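Local coordinates for protein RNA-dependent RNA polymerase (Taggert virus, PDB 6DX3) that probably acts as a deubiquitinating cysteine protease through the viral OTU domain of this nairovirus polymerase, removing ubiquitin from proteins, at residues 62-73 and 85-96. Sequence-based numbering, arbitrary orientation.
Sequences KEQVREAAGLFW and DLNGYLARIMKP
Trp73 lies flat against the first turn of helix 86-93, with Leu86 CA 4.0 Å from the centroid of its six-membered ring and almost on the ring normal. With CG anti to the backbone N (chi1 -179°), the indole reaches across to the other helix, and its CZ3 comes over one face of the Tyr89 ring, 3.5 Å from Tyr89 CG. The two ring planes meet obliquely at 46°. At the edge of the Tyr89 ring sits Ala69, whose CB is 3.7 Å from Tyr89 CE2; a methyl is small enough to fit there and still touch Leu86 and Leu90. Deeper in, Val65 CG1 meets Ile93 CD1, while the Tyr89 hydroxyl is hydrogen-bonded to the Glu104 carboxylate of helix 102-112, tying this antiparallel helix pair to the rest of the OTU fold.

The other side faces solvent and is covered more thinly. Arg66, itself exposed, lays its aliphatic stem across Met94, with CD 3.7 Å from Met94 SD, and Gly70 offers only backbone to Leu86 CD2.

Past the end of helix 86-93, the extended chain of Lys62 carries NZ to Lys95 O, a 2.7 Å hydrogen bond approaching from above the carbonyl plane. Apolar and aromatic packing thus makes up most of the interface, while the ammonium of Lys62, a buried residue, would probably be stabilised by the partial negative charge of the carbonyls at and just past the helix's C-terminal end.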
loop_
_atom_site.group_PDB
_atom_site.type_symbol
_atom_site.label_atom_id
_atom_site.label_comp_id
_atom_site.label_asym_id
_atom_site.label_seq_id
_atom_site.Cartn_x
_atom_site.Cartn_y
_atom_site.Cartn_z
ATOM N N LYS A 62 -8.190 7.774 2.948
ATOM C CA LYS A 62 -8.965 7.829 1.712
ATOM C C LYS A 62 -9.170 9.264 1.239
ATOM O O LYS A 62 -9.156 9.534 0.032
ATOM C CB LYS A 62 -10.307 7.127 1.926
ATOM C CG LYS A 62 -11.097 6.845 0.670
ATOM C CD LYS A 62 -12.149 5.773 0.934
ATOM C CE LYS A 62 -13.200 5.759 -0.163
ATOM N NZ LYS A 62 -13.985 4.492 -0.205
ATOM N N GLU A 63 -9.370 10.198 2.170
ATOM C CA GLU A 63 -9.510 11.597 1.781
ATOM C C GLU A 63 -8.208 12.142 1.206
ATOM O O GLU A 63 -8.225 12.941 0.262
ATOM C CB GLU A 63 -9.962 12.433 2.977
ATOM C CG GLU A 63 -11.308 12.019 3.546
ATOM C CD GLU A 63 -11.601 12.688 4.870
ATOM O OE1 GLU A 63 -10.673 13.292 5.446
ATOM O OE2 GLU A 63 -12.757 12.606 5.335
ATOM N N GLN A 64 -7.069 11.714 1.759
ATOM C CA GLN A 64 -5.781 12.146 1.240
ATOM C C GLN A 64 -5.517 11.585 -0.152
ATOM O O GLN A 64 -4.874 12.251 -0.971
ATOM C CB GLN A 64 -4.666 11.725 2.197
ATOM C CG GLN A 64 -4.624 12.523 3.492
ATOM C CD GLN A 64 -4.056 13.912 3.292
ATOM O OE1 GLN A 64 -2.996 14.081 2.693
ATOM N NE2 GLN A 64 -4.766 14.916 3.787
ATOM N N VAL A 65 -6.000 10.371 -0.435
ATOM C CA VAL A 65 -5.802 9.777 -1.755
ATOM C C VAL A 65 -6.536 10.584 -2.819
ATOM O O VAL A 65 -6.008 10.812 -3.916
ATOM C CB VAL A 65 -6.251 8.302 -1.747
ATOM C CG1 VAL A 65 -6.339 7.754 -3.166
ATOM C CG2 VAL A 65 -5.303 7.459 -0.907
ATOM N N ARG A 66 -7.753 11.044 -2.511
ATOM C CA ARG A 66 -8.527 11.808 -3.488
ATOM C C ARG A 66 -7.823 13.107 -3.867
ATOM O O ARG A 66 -7.780 13.473 -5.048
ATOM C CB ARG A 66 -9.926 12.102 -2.943
ATOM C CG ARG A 66 -10.716 13.086 -3.800
ATOM C CD ARG A 66 -12.137 13.263 -3.294
ATOM N NE ARG A 66 -12.160 13.777 -1.930
ATOM C CZ ARG A 66 -13.219 13.733 -1.129
ATOM N NH1 ARG A 66 -14.355 13.193 -1.553
ATOM N NH2 ARG A 66 -13.141 14.223 0.098
ATOM N N GLU A 67 -7.278 13.828 -2.883
ATOM C CA GLU A 67 -6.533 15.040 -3.202
ATOM C C GLU A 67 -5.193 14.713 -3.849
ATOM O O GLU A 67 -4.730 15.461 -4.719
ATOM C CB GLU A 67 -6.333 15.889 -1.944
ATOM C CG GLU A 67 -7.600 16.599 -1.479
ATOM C CD GLU A 67 -7.450 17.254 -0.121
ATOM O OE1 GLU A 67 -6.546 18.102 0.041
ATOM O OE2 GLU A 67 -8.239 16.917 0.789
ATOM N N ALA A 68 -4.562 13.607 -3.446
ATOM C CA ALA A 68 -3.327 13.185 -4.099
ATOM C C ALA A 68 -3.567 12.857 -5.567
ATOM O O ALA A 68 -2.731 13.165 -6.425
ATOM C CB ALA A 68 -2.729 11.980 -3.375
ATOM N N ALA A 69 -4.705 12.226 -5.874
ATOM C CA ALA A 69 -5.047 11.940 -7.263
ATOM C C ALA A 69 -5.211 13.222 -8.068
ATOM O O ALA A 69 -4.712 13.326 -9.194
ATOM C CB ALA A 69 -6.326 11.103 -7.326
ATOM N N GLY A 70 -5.901 14.213 -7.505
ATOM C CA GLY A 70 -6.075 15.474 -8.205
ATOM C C GLY A 70 -4.781 16.236 -8.411
ATOM O O GLY A 70 -4.666 17.018 -9.359
ATOM N N LEU A 71 -3.793 16.021 -7.538
ATOM C CA LEU A 71 -2.529 16.745 -7.645
ATOM C C LEU A 71 -1.575 16.090 -8.636
ATOM O O LEU A 71 -0.820 16.785 -9.327
ATOM C CB LEU A 71 -1.858 16.839 -6.275
ATOM C CG LEU A 71 -2.419 17.783 -5.206
ATOM C CD1 LEU A 71 -1.888 17.384 -3.841
ATOM C CD2 LEU A 71 -2.055 19.224 -5.509
ATOM N N PHE A 72 -1.585 14.759 -8.719
ATOM C CA PHE A 72 -0.528 14.022 -9.400
ATOM C C PHE A 72 -1.032 13.184 -10.569
ATOM O O PHE A 72 -0.252 12.404 -11.130
ATOM C CB PHE A 72 0.210 13.118 -8.407
ATOM C CG PHE A 72 0.887 13.863 -7.285
ATOM C CD1 PHE A 72 2.047 14.588 -7.518
ATOM C CD2 PHE A 72 0.376 13.822 -6.000
ATOM C CE1 PHE A 72 2.677 15.263 -6.492
ATOM C CE2 PHE A 72 0.998 14.499 -4.969
ATOM C CZ PHE A 72 2.151 15.222 -5.215
ATOM N N TRP A 73 -2.302 13.327 -10.959
ATOM C CA TRP A 73 -2.855 12.478 -12.010
ATOM C C TRP A 73 -2.064 12.604 -13.306
ATOM O O TRP A 73 -1.690 11.597 -13.920
ATOM C CB TRP A 73 -4.325 12.823 -12.253
ATOM C CG TRP A 73 -4.965 11.969 -13.313
ATOM C CD1 TRP A 73 -5.037 12.235 -14.651
ATOM C CD2 TRP A 73 -5.614 10.705 -13.119
ATOM N NE1 TRP A 73 -5.696 11.220 -15.299
ATOM C CE2 TRP A 73 -6.060 10.269 -14.382
ATOM C CE3 TRP A 73 -5.865 9.904 -12.001
ATOM C CZ2 TRP A 73 -6.739 9.067 -14.559
ATOM C CZ3 TRP A 73 -6.541 8.712 -12.177
ATOM C CH2 TRP A 73 -6.969 8.303 -13.449
ATOM N N ASP A 85 -10.480 8.430 -16.783
ATOM C CA ASP A 85 -9.970 9.766 -16.541
ATOM C C ASP A 85 -10.099 10.075 -15.049
ATOM O O ASP A 85 -10.586 9.259 -14.264
ATOM C CB ASP A 85 -10.695 10.798 -17.410
ATOM C CG ASP A 85 -12.193 10.818 -17.178
ATOM O OD1 ASP A 85 -12.703 9.961 -16.428
ATOM O OD2 ASP A 85 -12.865 11.696 -17.756
ATOM N N LEU A 86 -9.657 11.270 -14.656
ATOM C CA LEU A 86 -9.639 11.612 -13.238
ATOM C C LEU A 86 -11.048 11.655 -12.655
ATOM O O LEU A 86 -11.286 11.143 -11.556
ATOM C CB LEU A 86 -8.924 12.947 -13.031
ATOM C CG LEU A 86 -8.820 13.476 -11.599
ATOM C CD1 LEU A 86 -8.143 12.467 -10.674
ATOM C CD2 LEU A 86 -8.073 14.800 -11.592
ATOM N N ASN A 87 -11.997 12.252 -13.384
ATOM C CA ASN A 87 -13.360 12.378 -12.870
ATOM C C ASN A 87 -14.012 11.015 -12.677
ATOM O O ASN A 87 -14.716 10.792 -11.685
ATOM C CB ASN A 87 -14.204 13.235 -13.812
ATOM C CG ASN A 87 -13.748 14.672 -13.856
ATOM O OD1 ASN A 87 -13.554 15.241 -14.931
ATOM N ND2 ASN A 87 -13.574 15.277 -12.685
ATOM N N GLY A 88 -13.806 10.095 -13.622
ATOM C CA GLY A 88 -14.363 8.762 -13.482
ATOM C C GLY A 88 -13.627 7.919 -12.462
ATOM O O GLY A 88 -14.234 7.074 -11.795
ATOM N N TYR A 89 -12.318 8.133 -12.322
ATOM C CA TYR A 89 -11.546 7.405 -11.322
ATOM C C TYR A 89 -12.005 7.761 -9.914
ATOM O O TYR A 89 -12.234 6.876 -9.082
ATOM C CB TYR A 89 -10.057 7.700 -11.504
ATOM C CG TYR A 89 -9.175 7.298 -10.344
ATOM C CD1 TYR A 89 -8.749 5.984 -10.192
ATOM C CD2 TYR A 89 -8.749 8.238 -9.412
ATOM C CE1 TYR A 89 -7.935 5.616 -9.139
ATOM C CE2 TYR A 89 -7.933 7.880 -8.354
ATOM C CZ TYR A 89 -7.529 6.570 -8.222
ATOM O OH TYR A 89 -6.716 6.208 -7.170
ATOM N N LEU A 90 -12.159 9.060 -9.636
ATOM C CA LEU A 90 -12.596 9.488 -8.311
ATOM C C LEU A 90 -14.014 9.018 -8.017
ATOM O O LEU A 90 -14.331 8.658 -6.877
ATOM C CB LEU A 90 -12.501 11.012 -8.192
ATOM C CG LEU A 90 -11.102 11.633 -8.253
ATOM C CD1 LEU A 90 -11.185 13.155 -8.242
ATOM C CD2 LEU A 90 -10.226 11.131 -7.109
ATOM N N ALA A 91 -14.883 9.011 -9.031
ATOM C CA ALA A 91 -16.258 8.571 -8.815
ATOM C C ALA A 91 -16.322 7.110 -8.389
ATOM O O ALA A 91 -17.265 6.705 -7.698
ATOM C CB ALA A 91 -17.090 8.796 -10.079
ATOM N N ARG A 92 -15.332 6.307 -8.783
ATOM C CA ARG A 92 -15.293 4.904 -8.392
ATOM C C ARG A 92 -14.655 4.704 -7.022
ATOM O O ARG A 92 -15.259 4.083 -6.144
ATOM C CB ARG A 92 -14.539 4.080 -9.438
ATOM C CG ARG A 92 -14.247 2.660 -8.985
ATOM C CD ARG A 92 -13.586 1.837 -10.081
ATOM N NE ARG A 92 -12.288 2.379 -10.471
ATOM C CZ ARG A 92 -11.155 2.134 -9.824
ATOM N NH1 ARG A 92 -11.159 1.357 -8.748
ATOM N NH2 ARG A 92 -10.016 2.663 -10.251
ATOM N N ILE A 93 -13.438 5.218 -6.824
ATOM C CA ILE A 93 -12.710 4.924 -5.595
ATOM C C ILE A 93 -13.315 5.623 -4.386
ATOM O O ILE A 93 -13.078 5.196 -3.252
ATOM C CB ILE A 93 -11.222 5.290 -5.741
ATOM C CG1 ILE A 93 -11.048 6.803 -5.891
ATOM C CG2 ILE A 93 -10.609 4.549 -6.920
ATOM C CD1 ILE A 93 -9.710 7.313 -5.390
ATOM N N MET A 94 -14.093 6.683 -4.594
ATOM C CA MET A 94 -14.745 7.367 -3.488
ATOM C C MET A 94 -16.037 6.692 -3.050
ATOM O O MET A 94 -16.681 7.175 -2.114
ATOM C CB MET A 94 -15.016 8.825 -3.864
ATOM C CG MET A 94 -13.760 9.678 -3.921
ATOM S SD MET A 94 -12.957 9.783 -2.311
ATOM C CE MET A 94 -11.528 8.738 -2.542
ATOM N N LYS A 95 -16.426 5.599 -3.697
ATOM C CA LYS A 95 -17.585 4.850 -3.244
ATOM C C LYS A 95 -17.290 4.207 -1.892
ATOM O O LYS A 95 -16.169 3.746 -1.656
ATOM C CB LYS A 95 -17.960 3.773 -4.261
ATOM C CG LYS A 95 -18.609 4.300 -5.526
ATOM C CD LYS A 95 -18.963 3.156 -6.463
ATOM C CE LYS A 95 -20.159 3.497 -7.336
ATOM N NZ LYS A 95 -19.855 4.613 -8.273
ATOM N N PRO A 96 -18.266 4.168 -0.985
ATOM C CA PRO A 96 -18.040 3.508 0.306
ATOM C C PRO A 96 -17.759 2.026 0.122
ATOM O O PRO A 96 -18.380 1.355 -0.706
ATOM C CB PRO A 96 -19.352 3.745 1.063
ATOM C CG PRO A 96 -20.000 4.905 0.366
ATOM C CD PRO A 96 -19.602 4.781 -1.070
#